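Local coordinates for cellulase (Clostridium cellulovorans, PDB 6UI3), which probably hydrolyses beta-linked glucans such as cellulose, and perhaps xylan, as the family 5 glycoside hydrolase domain of a larger, dockerin-bearing endoglucanase, at residues Ser163-Val168 with Pro195-Ser200. Numbering follows the deposited sequence. Where two conformers were deposited one is given.
Sequences SEYFNV and PTYCAS
Tyr197 reaches toward the helix with its ring carbon CG anti to the backbone N (chi1 -177°), while Tyr165 and Phe166, neighbours on the helix, each set CG anti to the carbonyl carbon, a turn that sends both rings out to meet it. Phe166 presents an edge to the face of Tyr197 in an offset edge-to-face pair, the centroids 5.3 Å apart and the planes at 67°. Phe166 CE1 lies 3.6 Å from Tyr197 CG, and Phe166 CD1 is equally far from Tyr197 CB. Tyr165 runs alongside Tyr197, pointing the same way: its CB packs 3.5 Å from Tyr197 CE2, and farther out its CD2 lies 3.6 Å from Tyr197 OH. That hydroxyl is hydrogen-bonded to Asp158 O and His155 N, and the ring of His155 also stacks on Tyr165. The loop that carries Tyr197 folds back on itself, with Thr196 OG1 donating to Ser200 O at 2.8 Å. In this TIM barrel the contact joins the start of helix 163-182 to the loop leaving the next strand, 192-195. No hydrogen bond crosses between the segments; aromatic packing links them, while two backbone partners satisfy the buried phenol and should fix where its ring lies.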
loop_
_atom_site.group_PDB
_atom_site.type_symbol
_atom_site.label_atom_id
_atom_site.label_comp_id
_atom_site.label_asym_id
_atom_site.label_seq_id
_atom_site.Cartn_x
_atom_site.Cartn_y
_atom_site.Cartn_z
ATOM N N SER A 163 5.177 0.120 23.085
ATOM C CA SER A 163 3.930 0.855 23.277
ATOM C C SER A 163 4.123 2.350 23.052
ATOM O O SER A 163 3.231 3.022 22.527
ATOM C CB SER A 163 3.366 0.579 24.670
ATOM O OG SER A 163 2.907 -0.762 24.750
ATOM N N GLU A 164 5.282 2.892 23.444
ATOM C CA GLU A 164 5.553 4.305 23.191
ATOM C C GLU A 164 5.350 4.624 21.716
ATOM O O GLU A 164 4.649 5.574 21.364
ATOM C CB GLU A 164 6.991 4.672 23.584
ATOM C CG GLU A 164 7.369 6.128 23.245
ATOM C CD GLU A 164 8.878 6.390 23.236
ATOM O OE1 GLU A 164 9.623 5.748 24.014
ATOM O OE2 GLU A 164 9.320 7.257 22.441
ATOM N N TYR A 165 5.982 3.842 20.839
ATOM C CA TYR A 165 5.921 4.141 19.415
ATOM C C TYR A 165 4.528 3.855 18.874
ATOM O O TYR A 165 4.033 4.581 18.003
ATOM C CB TYR A 165 6.952 3.317 18.642
ATOM C CG TYR A 165 8.359 3.288 19.198
ATOM C CD1 TYR A 165 8.873 4.335 19.951
ATOM C CD2 TYR A 165 9.177 2.192 18.980
ATOM C CE1 TYR A 165 10.177 4.283 20.449
ATOM C CE2 TYR A 165 10.466 2.134 19.478
ATOM C CZ TYR A 165 10.959 3.175 20.215
ATOM O OH TYR A 165 12.253 3.110 20.720
ATOM N N PHE A 166 3.882 2.785 19.365
ATOM C CA PHE A 166 2.529 2.498 18.911
ATOM C C PHE A 166 1.620 3.680 19.209
ATOM O O PHE A 166 0.764 4.036 18.396
ATOM C CB PHE A 166 1.945 1.249 19.580
ATOM C CG PHE A 166 2.740 -0.034 19.389
ATOM C CD1 PHE A 166 3.655 -0.204 18.363
ATOM C CD2 PHE A 166 2.530 -1.094 20.266
ATOM C CE1 PHE A 166 4.346 -1.397 18.224
ATOM C CE2 PHE A 166 3.218 -2.280 20.123
ATOM C CZ PHE A 166 4.133 -2.438 19.113
ATOM N N ASN A 167 1.777 4.289 20.386
ATOM C CA ASN A 167 0.914 5.403 20.769
ATOM C C ASN A 167 1.196 6.642 19.929
ATOM O O ASN A 167 0.272 7.376 19.577
ATOM C CB ASN A 167 1.065 5.741 22.253
ATOM C CG ASN A 167 0.318 7.009 22.628
ATOM O OD1 ASN A 167 -0.914 7.034 22.622
ATOM N ND2 ASN A 167 1.057 8.073 22.937
ATOM N N VAL A 168 2.470 6.895 19.603
ATOM C CA VAL A 168 2.793 8.020 18.723
ATOM C C VAL A 168 2.086 7.856 17.381
ATOM O O VAL A 168 1.496 8.802 16.856
ATOM C CB VAL A 168 4.316 8.171 18.551
ATOM C CG1 VAL A 168 4.644 9.179 17.461
ATOM C CG2 VAL A 168 4.949 8.618 19.838
ATOM N N PRO A 195 -2.228 2.632 8.829
ATOM C CA PRO A 195 -1.455 1.433 9.163
ATOM C C PRO A 195 -1.283 1.230 10.662
ATOM O O PRO A 195 -1.330 2.174 11.453
ATOM C CB PRO A 195 -0.087 1.750 8.537
ATOM C CG PRO A 195 0.049 3.210 8.724
ATOM C CD PRO A 195 -1.347 3.758 8.455
ATOM N N THR A 196 -1.051 -0.033 11.023
ATOM C CA THR A 196 -0.414 -0.371 12.290
ATOM C C THR A 196 1.078 0.007 12.210
ATOM O O THR A 196 1.605 0.390 11.157
ATOM C CB THR A 196 -0.531 -1.877 12.511
ATOM O OG1 THR A 196 0.090 -2.518 11.388
ATOM C CG2 THR A 196 -1.974 -2.339 12.663
ATOM N N TYR A 197 1.785 -0.147 13.330
ATOM C CA TYR A 197 3.228 0.077 13.363
ATOM C C TYR A 197 3.907 -0.848 12.356
ATOM O O TYR A 197 3.654 -2.057 12.351
ATOM C CB TYR A 197 3.725 -0.184 14.795
ATOM C CG TYR A 197 5.198 0.075 15.026
ATOM C CD1 TYR A 197 6.119 -0.938 14.867
ATOM C CD2 TYR A 197 5.667 1.313 15.445
ATOM C CE1 TYR A 197 7.481 -0.719 15.079
ATOM C CE2 TYR A 197 7.023 1.538 15.658
ATOM C CZ TYR A 197 7.918 0.523 15.478
ATOM O OH TYR A 197 9.263 0.775 15.678
ATOM N N CYS A 198 4.734 -0.280 11.475
ATOM C CA CYS A 198 5.371 -0.992 10.372
ATOM C C CYS A 198 4.371 -1.619 9.402
ATOM O O CYS A 198 4.759 -2.481 8.599
ATOM C CB CYS A 198 6.363 -2.084 10.821
ATOM S SG CYS A 198 7.883 -1.460 11.559
ATOM N N ALA A 199 3.102 -1.220 9.457
ATOM C CA ALA A 199 2.021 -1.926 8.762
ATOM C C ALA A 199 2.049 -3.421 9.074
ATOM O O ALA A 199 1.650 -4.265 8.270
ATOM C CB ALA A 199 2.007 -1.653 7.252
ATOM N N SER A 200 2.520 -3.778 10.261
ATOM C CA SER A 200 2.699 -5.172 10.629
ATOM C C SER A 200 1.397 -5.844 11.049
ATOM O O SER A 200 0.527 -5.248 11.697
ATOM C CB SER A 200 3.677 -5.249 11.806
ATOM O OG SER A 200 3.927 -6.584 12.186
#